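Local coordinates for protein angiotensin-converting enzyme (Anopheles gambiae, PDB 6S1Y) that probably hydrolyses peptides as a zinc metallopeptidase, as its relatives among the angiotensin-converting enzymes do by removing dipeptides from peptide C termini, at residues A36-G41 with R340-T345; S42-F47 with D323-A328; T285-F290 with S313-P318. One frame throughout, in Å; residues are numbered along the deposited sequence.

From the N terminus, helix 12-42 brings in residues 36-41, the first half of contact 1, and the chain continues directly into residues 42-47, the first half of contact 2. Many helices later, residues 285-290 and 313-318 meet in contact 3, the shortest loop, tying helix 286-299 to the loop after helix 307-312. Residues 323-328 then close contact 2, joining the turn after helix 12-42 to the loop before strand 329-332. Residues 340-345 close contact 1, joining helix 12-42 to strand 339-342. The three loops are nested and none cross. The Cys326-Cys344 disulfide links contacts 2 and 1, while Ile314 makes backbone hydrogen bonds to Ile341 and Gln343, linking contacts 3 and 1.

Contact 1. Residues A36-G41 with R340-T345; sequences AAWEYG and RIKQCT
Trp38 and Arg340 form the close-packed part of this contact. The indole, with CG anti to the backbone N (chi1 169°), reaches from helix 12-42 to the strand, and the arginine chain lies over one of its faces. Arg340 CB rests 3.8 Å from Trp38 CH2, and CD sits over the six-membered ring, 4.1 Å from its centroid, as a CH-pi contact. The extended chain carries the guanidinium on to the five-membered ring in a cation-pi interaction, with CZ 4.7 Å from that centroid. The guanidinium does not lie flat on the indole: the two planes are 69° apart, and NH1 comes down near the rim, 3.4 Å from Trp38 NE1. Both nitrogens are donors, so this approach is not a hydrogen bond. The charge has a partner in Asp338, which forms a salt bridge with NE. At the indole edge, Ile341 O lies near the ring plane, 4.0 Å from CH2, while Lys342 CB approaches Trp38 CH2 obliquely at 3.9 Å.

The other end of the contact is looser. The lysine chain bends at its last two torsions, bringing Lys342 NZ to Gly41 O at 3.4 Å, a weak hydrogen bond; its stronger acceptor is Val325 O. On the partly exposed side of the helix, Glu39 OE1 stays 5.3 Å from Arg340 NH1, too far for a salt bridge.

Trp331 and Phe333 meet the indole edge-to-face, and Phe333 also makes a cation-pi contact with Arg340. Strand 339-342 thus lies between helix 12-42 and helices 349-368 and 286-299: Ile341 turns away from Trp38 and Gly41 and packs on Glu358 and Ile362 of helix 349-368, which carries the zinc-binding histidines, and on Phe290 of helix 286-299.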
loop_
_atom_site.group_PDB
_atom_site.type_symbol
_atom_site.label_atom_id
_atom_site.label_comp_id
_atom_site.label_asym_id
_atom_site.label_seq_id
_atom_site.Cartn_x
_atom_site.Cartn_y
_atom_site.Cartn_z
ATOM N N ALA A 36 -9.591 1.829 20.876
ATOM C CA ALA A 36 -9.380 0.472 21.356
ATOM C C ALA A 36 -8.579 -0.348 20.353
ATOM O O ALA A 36 -7.765 -1.191 20.752
ATOM C CB ALA A 36 -10.728 -0.185 21.657
ATOM N N ALA A 37 -8.782 -0.105 19.051
ATOM C CA ALA A 37 -8.007 -0.812 18.032
ATOM C C ALA A 37 -6.536 -0.419 18.093
ATOM O O ALA A 37 -5.649 -1.269 17.957
ATOM C CB ALA A 37 -8.593 -0.532 16.648
ATOM N N TRP A 38 -6.254 0.857 18.330
ATOM C CA TRP A 38 -4.871 1.282 18.509
ATOM C C TRP A 38 -4.201 0.548 19.665
ATOM O O TRP A 38 -3.043 0.119 19.553
ATOM C CB TRP A 38 -4.824 2.784 18.739
ATOM C CG TRP A 38 -3.506 3.278 19.178
ATOM C CD1 TRP A 38 -3.071 3.416 20.468
ATOM C CD2 TRP A 38 -2.430 3.727 18.341
ATOM N NE1 TRP A 38 -1.793 3.924 20.480
ATOM C CE2 TRP A 38 -1.376 4.126 19.192
ATOM C CE3 TRP A 38 -2.261 3.841 16.953
ATOM C CZ2 TRP A 38 -0.161 4.619 18.704
ATOM C CZ3 TRP A 38 -1.048 4.341 16.467
ATOM C CH2 TRP A 38 -0.016 4.714 17.341
ATOM N N GLU A 39 -4.895 0.416 20.795
ATOM C CA GLU A 39 -4.276 -0.210 21.957
ATOM C C GLU A 39 -3.925 -1.665 21.665
ATOM O O GLU A 39 -2.843 -2.145 22.025
ATOM C CB GLU A 39 -5.206 -0.104 23.164
ATOM C CG GLU A 39 -5.237 1.292 23.788
ATOM C CD GLU A 39 -3.881 1.703 24.349
ATOM O OE1 GLU A 39 -3.418 2.830 24.058
ATOM O OE2 GLU A 39 -3.269 0.880 25.067
ATOM N N TYR A 40 -4.819 -2.383 20.995
ATOM C CA TYR A 40 -4.486 -3.729 20.570
ATOM C C TYR A 40 -3.337 -3.700 19.569
ATOM O O TYR A 40 -2.337 -4.419 19.726
ATOM C CB TYR A 40 -5.733 -4.397 19.997
ATOM C CG TYR A 40 -5.507 -5.814 19.568
ATOM C CD1 TYR A 40 -5.153 -6.789 20.495
ATOM C CD2 TYR A 40 -5.644 -6.187 18.234
ATOM C CE1 TYR A 40 -4.935 -8.091 20.104
ATOM C CE2 TYR A 40 -5.443 -7.488 17.841
ATOM C CZ TYR A 40 -5.090 -8.437 18.780
ATOM O OH TYR A 40 -4.873 -9.735 18.389
ATOM N N GLY A 41 -3.440 -2.848 18.545
ATOM C CA GLY A 41 -2.393 -2.796 17.536
ATOM C C GLY A 41 -1.021 -2.569 18.129
ATOM O O GLY A 41 -0.024 -3.110 17.630
ATOM N N ARG A 340 -1.686 9.739 14.482
ATOM C CA ARG A 340 -0.535 8.992 14.960
ATOM C C ARG A 340 -0.042 7.991 13.924
ATOM O O ARG A 340 -0.820 7.408 13.166
ATOM C CB ARG A 340 -0.847 8.229 16.257
ATOM C CG ARG A 340 -1.634 9.016 17.270
ATOM C CD ARG A 340 -1.856 8.223 18.548
ATOM N NE ARG A 340 -3.032 8.707 19.267
ATOM C CZ ARG A 340 -3.524 8.147 20.365
ATOM N NH1 ARG A 340 -2.935 7.086 20.885
ATOM N NH2 ARG A 340 -4.612 8.650 20.931
ATOM N N ILE A 341 1.266 7.764 13.954
ATOM C CA ILE A 341 1.912 6.735 13.162
ATOM C C ILE A 341 2.481 5.700 14.110
ATOM O O ILE A 341 3.052 6.041 15.155
ATOM C CB ILE A 341 3.010 7.332 12.250
ATOM C CG1 ILE A 341 2.346 8.059 11.080
ATOM C CG2 ILE A 341 3.986 6.249 11.793
ATOM C CD1 ILE A 341 3.307 8.850 10.174
ATOM N N LYS A 342 2.336 4.435 13.738
ATOM C CA LYS A 342 2.981 3.324 14.422
ATOM C C LYS A 342 3.867 2.656 13.377
ATOM O O LYS A 342 3.367 2.046 12.422
ATOM C CB LYS A 342 1.946 2.361 15.004
ATOM C CG LYS A 342 2.541 1.143 15.682
ATOM C CD LYS A 342 1.513 0.457 16.600
ATOM C CE LYS A 342 0.219 0.097 15.866
ATOM N NZ LYS A 342 0.376 -1.071 14.965
ATOM N N GLN A 343 5.176 2.800 13.536
ATOM C CA GLN A 343 6.131 2.304 12.563
ATOM C C GLN A 343 7.368 1.813 13.288
ATOM O O GLN A 343 7.924 2.525 14.135
ATOM C CB GLN A 343 6.512 3.391 11.548
ATOM C CG GLN A 343 7.404 2.878 10.418
ATOM C CD GLN A 343 7.586 3.888 9.297
ATOM O OE1 GLN A 343 6.786 4.805 9.124
ATOM N NE2 GLN A 343 8.653 3.713 8.519
ATOM N N CYS A 344 7.799 0.602 12.951
ATOM C CA CYS A 344 9.029 0.047 13.516
ATOM C C CYS A 344 10.200 0.465 12.625
ATOM O O CYS A 344 10.926 -0.332 12.043
ATOM C CB CYS A 344 8.896 -1.459 13.703
ATOM S SG CYS A 344 7.502 -1.872 14.853
ATOM N N THR A 345 10.376 1.786 12.583
ATOM C CA THR A 345 11.325 2.445 11.700
ATOM C C THR A 345 12.758 1.966 11.876
ATOM O O THR A 345 13.258 1.810 12.992
ATOM C CB THR A 345 11.274 3.957 11.950
ATOM O OG1 THR A 345 9.906 4.383 12.028
ATOM C CG2 THR A 345 11.965 4.719 10.819
#

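Contact 2. Residues S42-F47 with D323-A328; sequences SNLTEF and DLVCHA. With NAG (2-acetamido-2-deoxy-beta-D-glucopyranose), chain B; KSN ((2~{S})-2-[[(4~{S})-4-azanyl-5-oxidanyl-5-oxidanylidene-pentanoyl]amino]pentanedioic acid), chain H; NAG (2-acetamido-2-deoxy-beta-D-glucopyranose), chain C.
One nearly straight hydrogen bond joins Leu44 and Asp323: Leu44 N donates to Asp323 O at 3.0 Å, 170° at the hydrogen, although the donor stands well above the carbonyl plane. The same oxygen takes a CA-H...O contact from Asn43 CA at 3.5 Å.

Van der Waals contacts come mainly from the Leu44 side chain, whose CD1 lies 3.8 Å from Leu324 C and whose CD2 meets Val325 CG2 at 4.2 Å. Leu324 CB also rests against the backbone oxygen Ser42 O at 3.7 Å. Ala118 of helix 100-119 touches both Leu44 and Val325.

Sugar contacts gather at the outer end. Asn43 ND2 is covalently linked to the first N-acetylglucosamine, Thr45 OG1 shares a hydrogen bond with its O6 at 2.7 Å and also caps Asn48 N, and the acetyl methyl C8 of the second sugar sits over the centre of the Phe47 ring.

At the inner end, Ala328 O accepts a hydrogen bond from the ligand amide N06 at 2.7 Å, bent to 137°. Asn43-Leu44-Thr45 is an N-glycosylation sequon running into a helix N-cap, while Ala328 binds the ligand through its backbone, as in angiotensin-converting enzymes with peptide-like inhibitors.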
loop_
_atom_site.group_PDB
_atom_site.type_symbol
_atom_site.label_atom_id
_atom_site.label_comp_id
_atom_site.label_asym_id
_atom_site.label_seq_id
_atom_site.Cartn_x
_atom_site.Cartn_y
_atom_site.Cartn_z
ATOM N N SER A 42 -0.952 -1.788 19.212
ATOM C CA SER A 42 0.289 -1.428 19.888
ATOM C C SER A 42 0.716 -2.446 20.924
ATOM O O SER A 42 1.851 -2.385 21.410
ATOM C CB SER A 42 0.136 -0.085 20.607
ATOM O OG SER A 42 -0.426 0.871 19.735
ATOM N N ASN A 43 -0.171 -3.381 21.264
ATOM C CA ASN A 43 0.047 -4.224 22.445
ATOM C C ASN A 43 -0.944 -5.400 22.327
ATOM O O ASN A 43 -2.052 -5.333 22.846
ATOM C CB ASN A 43 -0.145 -3.383 23.694
ATOM C CG ASN A 43 0.121 -4.133 24.960
ATOM O OD1 ASN A 43 0.713 -5.195 24.938
ATOM N ND2 ASN A 43 -0.330 -3.573 26.085
ATOM N N LEU A 44 -0.511 -6.451 21.624
ATOM C CA LEU A 44 -1.415 -7.554 21.283
ATOM C C LEU A 44 -1.542 -8.478 22.484
ATOM O O LEU A 44 -0.760 -9.414 22.657
ATOM C CB LEU A 44 -0.916 -8.354 20.087
ATOM C CG LEU A 44 -0.816 -7.753 18.697
ATOM C CD1 LEU A 44 0.030 -8.684 17.861
ATOM C CD2 LEU A 44 -2.173 -7.561 18.057
ATOM N N THR A 45 -2.535 -8.217 23.316
ATOM C CA THR A 45 -2.894 -9.121 24.392
ATOM C C THR A 45 -4.324 -9.566 24.169
ATOM O O THR A 45 -5.120 -8.877 23.530
ATOM C CB THR A 45 -2.782 -8.461 25.773
ATOM O OG1 THR A 45 -3.743 -7.396 25.866
ATOM C CG2 THR A 45 -1.383 -7.930 25.993
ATOM N N GLU A 46 -4.657 -10.723 24.726
ATOM C CA GLU A 46 -6.021 -11.204 24.590
ATOM C C GLU A 46 -6.979 -10.258 25.290
ATOM O O GLU A 46 -8.074 -9.987 24.790
ATOM C CB GLU A 46 -6.110 -12.637 25.115
ATOM C CG GLU A 46 -5.433 -13.620 24.136
ATOM C CD GLU A 46 -4.840 -14.848 24.798
ATOM O OE1 GLU A 46 -5.570 -15.551 25.544
ATOM O OE2 GLU A 46 -3.638 -15.119 24.549
ATOM N N PHE A 47 -6.555 -9.676 26.415
ATOM C CA PHE A 47 -7.384 -8.670 27.062
ATOM C C PHE A 47 -7.659 -7.501 26.130
ATOM O O PHE A 47 -8.809 -7.057 25.995
ATOM C CB PHE A 47 -6.715 -8.163 28.329
ATOM C CG PHE A 47 -7.450 -7.024 28.968
ATOM C CD1 PHE A 47 -8.603 -7.256 29.702
ATOM C CD2 PHE A 47 -6.991 -5.722 28.835
ATOM C CE1 PHE A 47 -9.280 -6.211 30.304
ATOM C CE2 PHE A 47 -7.665 -4.674 29.426
ATOM C CZ PHE A 47 -8.812 -4.910 30.169
ATOM N N ASP A 323 4.291 -8.020 22.265
ATOM C CA ASP A 323 3.880 -8.323 20.904
ATOM C C ASP A 323 3.105 -7.147 20.335
ATOM O O ASP A 323 2.386 -6.447 21.053
ATOM C CB ASP A 323 3.023 -9.582 20.852
ATOM C CG ASP A 323 3.846 -10.840 21.002
ATOM O OD1 ASP A 323 4.797 -11.043 20.201
ATOM O OD2 ASP A 323 3.548 -11.607 21.934
ATOM N N LEU A 324 3.262 -6.926 19.033
ATOM C CA LEU A 324 2.564 -5.823 18.393
ATOM C C LEU A 324 2.568 -6.040 16.897
ATOM O O LEU A 324 3.332 -6.855 16.372
ATOM C CB LEU A 324 3.207 -4.476 18.725
ATOM C CG LEU A 324 4.500 -4.174 17.970
ATOM C CD1 LEU A 324 4.654 -2.668 17.824
ATOM C CD2 LEU A 324 5.686 -4.808 18.673
ATOM N N VAL A 325 1.687 -5.302 16.224
ATOM C CA VAL A 325 1.703 -5.198 14.768
ATOM C C VAL A 325 2.756 -4.155 14.402
ATOM O O VAL A 325 2.577 -2.962 14.667
ATOM C CB VAL A 325 0.331 -4.806 14.212
ATOM C CG1 VAL A 325 0.446 -4.443 12.709
ATOM C CG2 VAL A 325 -0.674 -5.915 14.448
ATOM N N CYS A 326 3.855 -4.601 13.802
ATOM C CA CYS A 326 4.879 -3.681 13.343
ATOM C C CYS A 326 4.614 -3.152 11.940
ATOM O O CYS A 326 5.262 -2.173 11.536
ATOM C CB CYS A 326 6.258 -4.340 13.382
ATOM S SG CYS A 326 7.235 -3.907 14.867
ATOM N N HIS A 327 3.677 -3.747 11.195
ATOM C CA HIS A 327 3.398 -3.257 9.854
ATOM C C HIS A 327 3.004 -1.782 9.931
ATOM O O HIS A 327 2.064 -1.418 10.640
ATOM C CB HIS A 327 2.302 -4.076 9.196
ATOM C CG HIS A 327 2.214 -3.839 7.727
ATOM N ND1 HIS A 327 2.908 -4.603 6.816
ATOM C CD2 HIS A 327 1.611 -2.855 7.017
ATOM C CE1 HIS A 327 2.678 -4.142 5.601
ATOM N NE2 HIS A 327 1.904 -3.073 5.698
ATOM N N ALA A 328 3.729 -0.930 9.216
ATOM C CA ALA A 328 3.585 0.507 9.400
ATOM C C ALA A 328 2.167 0.965 9.119
ATOM O O ALA A 328 1.557 0.556 8.134
ATOM C CB ALA A 328 4.554 1.254 8.475
HETATM C C1 NAG B . -0.246 -4.134 27.403
HETATM C C2 NAG B . 0.262 -3.078 28.388
HETATM C C3 NAG B . 0.054 -3.534 29.842
HETATM C C4 NAG B . -1.390 -3.946 30.084
HETATM C C5 NAG B . -1.776 -5.003 29.053
HETATM C C6 NAG B . -3.216 -5.450 29.156
HETATM C C7 NAG B . 2.094 -1.595 27.714
HETATM C C8 NAG B . 3.574 -1.459 27.530
HETATM N N2 NAG B . 1.665 -2.783 28.145
HETATM O O3 NAG B . 0.427 -2.462 30.707
HETATM O O4 NAG B . -1.551 -4.532 31.372
HETATM O O5 NAG B . -1.597 -4.485 27.726
HETATM O O6 NAG B . -3.453 -6.627 28.388
HETATM O O7 NAG B . 1.319 -0.679 27.474
HETATM C C10 KSN H . -3.522 -0.427 7.460
HETATM C C13 KSN H . -0.492 1.661 4.619
HETATM C C17 KSN H . 3.010 -2.817 1.383
HETATM C C02 KSN H . 2.934 -1.320 1.062
HETATM C C03 KSN H . 2.019 -0.486 1.971
HETATM C C04 KSN H . 1.683 -1.067 3.334
HETATM C C05 KSN H . 2.122 -0.208 4.549
HETATM C C07 KSN H . -0.294 0.293 5.317
HETATM C C08 KSN H . -1.134 0.121 6.576
HETATM C C09 KSN H . -2.645 0.050 6.286
HETATM N N01 KSN H . 2.484 -1.118 -0.320
HETATM N N06 KSN H . 1.162 0.372 5.499
HETATM O O11 KSN H . -2.989 -1.060 8.424
HETATM O O12 KSN H . -4.782 -0.209 7.476
HETATM O O14 KSN H . 0.199 2.639 5.017
HETATM O O15 KSN H . -1.274 1.811 3.661
HETATM O O16 KSN H . 3.288 -0.064 4.766
HETATM O O18 KSN H . 3.856 -3.192 2.239
HETATM O O19 KSN H . 2.289 -3.700 0.844
HETATM C C1 NAG C . -1.951 -3.678 32.468
HETATM C C2 NAG C . -2.770 -4.491 33.489
HETATM C C3 NAG C . -3.114 -3.631 34.706
HETATM C C4 NAG C . -1.896 -2.899 35.244
HETATM C C5 NAG C . -1.137 -2.195 34.127
HETATM C C6 NAG C . 0.151 -1.570 34.610
HETATM C C7 NAG C . -4.258 -6.318 32.776
HETATM C C8 NAG C . -5.578 -6.663 32.153
HETATM N N2 NAG C . -3.988 -5.011 32.893
HETATM O O3 NAG C . -3.632 -4.478 35.729
HETATM O O4 NAG C . -2.327 -1.925 36.187
HETATM O O5 NAG C . -0.799 -3.143 33.109
HETATM O O6 NAG C . 0.985 -1.174 33.533
HETATM O O7 NAG C . -3.475 -7.183 33.145
#

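Contact 3. Residues T285-F290 with S313-P318; sequences TPIKMF and SILEKP
Pro286, in the first turn of helix 286-299, and Leu315, in the loop after helix 307-312, bring the backbones nearest, their CA atoms 6.6 Å apart, and the segments are held by packing, mostly of side chains, without hydrogen bonds between them.

Leu315 is the central side chain. Its CG lies anti to the carbonyl carbon (chi1 -45°), and both of its methyl groups reach the helix. CD2 stands over one face of the Phe290 ring, offset toward the rim, 4.1 Å from the centroid and only 15° off the normal, a CH-pi contact. CD1 lies beside Phe290 CD1 and also meets Ile287 CG1 at 4.2 Å, one turn earlier in the helix, where the leucine and isoleucine side chains cross at about a right angle. Leu315 CB adds a further contact with Phe290 CE1 at 4.0 Å.

Pro286 is met differently. Its CB touches the carbonyl oxygen Leu315 O at 3.6 Å, while Glu316 OE2 lies 3.2 Å from Pro286 CG, a van der Waals approach. The glutamate chain, extended beyond CG, crosses the pyrrolidine ring at about a right angle and is exposed, as is Ile287, whereas Pro286 and Phe290 are buried. The start of this helix is N-capped: Thr285 OG1 accepts from Lys288 N at 3.1 Å.

Leu315 O is also hydrogen-bonded to Thr345 OG1, and Thr345 packs on both Pro286 and Phe290, so the loop after strand 339-342 joins the same cluster. Phe290 further touches Val355 of helix 349-368. Just before Leu315, the side chain of Ile314 reaches Trp38 and Ser42 of helix 12-42.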
loop_
_atom_site.group_PDB
_atom_site.type_symbol
_atom_site.label_atom_id
_atom_site.label_comp_id
_atom_site.label_asym_id
_atom_site.label_seq_id
_atom_site.Cartn_x
_atom_site.Cartn_y
_atom_site.Cartn_z
ATOM N N THR A 285 18.410 9.259 12.639
ATOM C CA THR A 285 17.579 8.492 13.556
ATOM C C THR A 285 16.181 8.454 12.982
ATOM O O THR A 285 15.845 9.212 12.067
ATOM C CB THR A 285 17.529 9.153 14.947
ATOM O OG1 THR A 285 16.945 10.455 14.792
ATOM C CG2 THR A 285 18.919 9.259 15.574
ATOM N N PRO A 286 15.321 7.596 13.515
ATOM C CA PRO A 286 13.912 7.634 13.099
ATOM C C PRO A 286 13.270 9.002 13.255
ATOM O O PRO A 286 12.561 9.461 12.344
ATOM C CB PRO A 286 13.274 6.582 14.010
ATOM C CG PRO A 286 14.392 5.580 14.208
ATOM C CD PRO A 286 15.647 6.394 14.304
ATOM N N ILE A 287 13.500 9.683 14.380
ATOM C CA ILE A 287 12.847 10.971 14.597
ATOM C C ILE A 287 13.338 11.991 13.579
ATOM O O ILE A 287 12.544 12.753 13.016
ATOM C CB ILE A 287 13.068 11.455 16.046
ATOM C CG1 ILE A 287 11.892 11.016 16.920
ATOM C CG2 ILE A 287 13.218 12.950 16.106
ATOM C CD1 ILE A 287 12.197 11.072 18.412
ATOM N N LYS A 288 14.653 12.047 13.354
ATOM C CA LYS A 288 15.167 12.910 12.295
ATOM C C LYS A 288 14.442 12.629 10.980
ATOM O O LYS A 288 14.094 13.555 10.244
ATOM C CB LYS A 288 16.678 12.711 12.160
ATOM C CG LYS A 288 17.356 13.492 11.037
ATOM C CD LYS A 288 17.262 15.001 11.206
ATOM C CE LYS A 288 18.255 15.728 10.280
ATOM N NZ LYS A 288 17.884 17.172 10.060
ATOM N N MET A 289 14.156 11.350 10.694
ATOM C CA MET A 289 13.528 11.008 9.416
ATOM C C MET A 289 12.125 11.591 9.322
ATOM O O MET A 289 11.748 12.145 8.280
ATOM C CB MET A 289 13.491 9.484 9.231
ATOM C CG MET A 289 14.847 8.869 8.971
ATOM S SD MET A 289 14.923 7.108 9.351
ATOM C CE MET A 289 13.986 6.417 7.968
ATOM N N PHE A 290 11.346 11.494 10.401
ATOM C CA PHE A 290 10.010 12.091 10.392
ATOM C C PHE A 290 10.070 13.615 10.385
ATOM O O PHE A 290 9.218 14.270 9.771
ATOM C CB PHE A 290 9.215 11.584 11.594
ATOM C CG PHE A 290 8.728 10.167 11.438
ATOM C CD1 PHE A 290 9.522 9.105 11.811
ATOM C CD2 PHE A 290 7.480 9.905 10.911
ATOM C CE1 PHE A 290 9.089 7.802 11.661
ATOM C CE2 PHE A 290 7.038 8.616 10.754
ATOM C CZ PHE A 290 7.847 7.554 11.139
ATOM N N SER A 313 2.696 8.983 19.076
ATOM C CA SER A 313 3.126 8.089 18.012
ATOM C C SER A 313 4.185 7.112 18.497
ATOM O O SER A 313 4.912 7.364 19.456
ATOM C CB SER A 313 3.673 8.870 16.819
ATOM O OG SER A 313 2.611 9.471 16.081
ATOM N N ILE A 314 4.235 5.961 17.828
ATOM C CA ILE A 314 5.255 4.937 18.040
ATOM C C ILE A 314 6.105 4.899 16.771
ATOM O O ILE A 314 5.644 4.406 15.729
ATOM C CB ILE A 314 4.614 3.571 18.324
ATOM C CG1 ILE A 314 3.726 3.622 19.574
ATOM C CG2 ILE A 314 5.677 2.511 18.467
ATOM C CD1 ILE A 314 2.979 2.302 19.838
ATOM N N LEU A 315 7.346 5.383 16.850
ATOM C CA LEU A 315 8.201 5.559 15.679
ATOM C C LEU A 315 9.434 4.672 15.675
ATOM O O LEU A 315 10.238 4.774 14.748
ATOM C CB LEU A 315 8.669 7.018 15.570
ATOM C CG LEU A 315 7.612 8.093 15.792
ATOM C CD1 LEU A 315 8.223 9.481 15.644
ATOM C CD2 LEU A 315 6.472 7.942 14.818
ATOM N N GLU A 316 9.628 3.848 16.697
ATOM C CA GLU A 316 10.656 2.816 16.715
ATOM C C GLU A 316 9.984 1.561 17.251
ATOM O O GLU A 316 8.938 1.644 17.906
ATOM C CB GLU A 316 11.852 3.125 17.620
ATOM C CG GLU A 316 12.652 4.369 17.292
ATOM C CD GLU A 316 14.102 4.311 17.807
ATOM O OE1 GLU A 316 14.435 3.426 18.635
ATOM O OE2 GLU A 316 14.909 5.153 17.360
ATOM N N LYS A 317 10.597 0.403 17.010
ATOM C CA LYS A 317 10.122 -0.826 17.645
ATOM C C LYS A 317 10.392 -0.748 19.145
ATOM O O LYS A 317 11.543 -0.544 19.547
ATOM C CB LYS A 317 10.807 -2.061 17.063
ATOM C CG LYS A 317 10.103 -3.373 17.415
ATOM C CD LYS A 317 10.865 -4.572 16.839
ATOM C CE LYS A 317 10.242 -5.906 17.226
ATOM N NZ LYS A 317 11.106 -7.053 16.793
ATOM N N PRO A 318 9.382 -0.919 19.998
ATOM C CA PRO A 318 9.636 -0.967 21.443
ATOM C C PRO A 318 10.611 -2.071 21.798
ATOM O O PRO A 318 10.679 -3.103 21.142
ATOM C CB PRO A 318 8.251 -1.250 22.040
ATOM C CG PRO A 318 7.287 -0.723 21.024
ATOM C CD PRO A 318 7.943 -0.983 19.680
#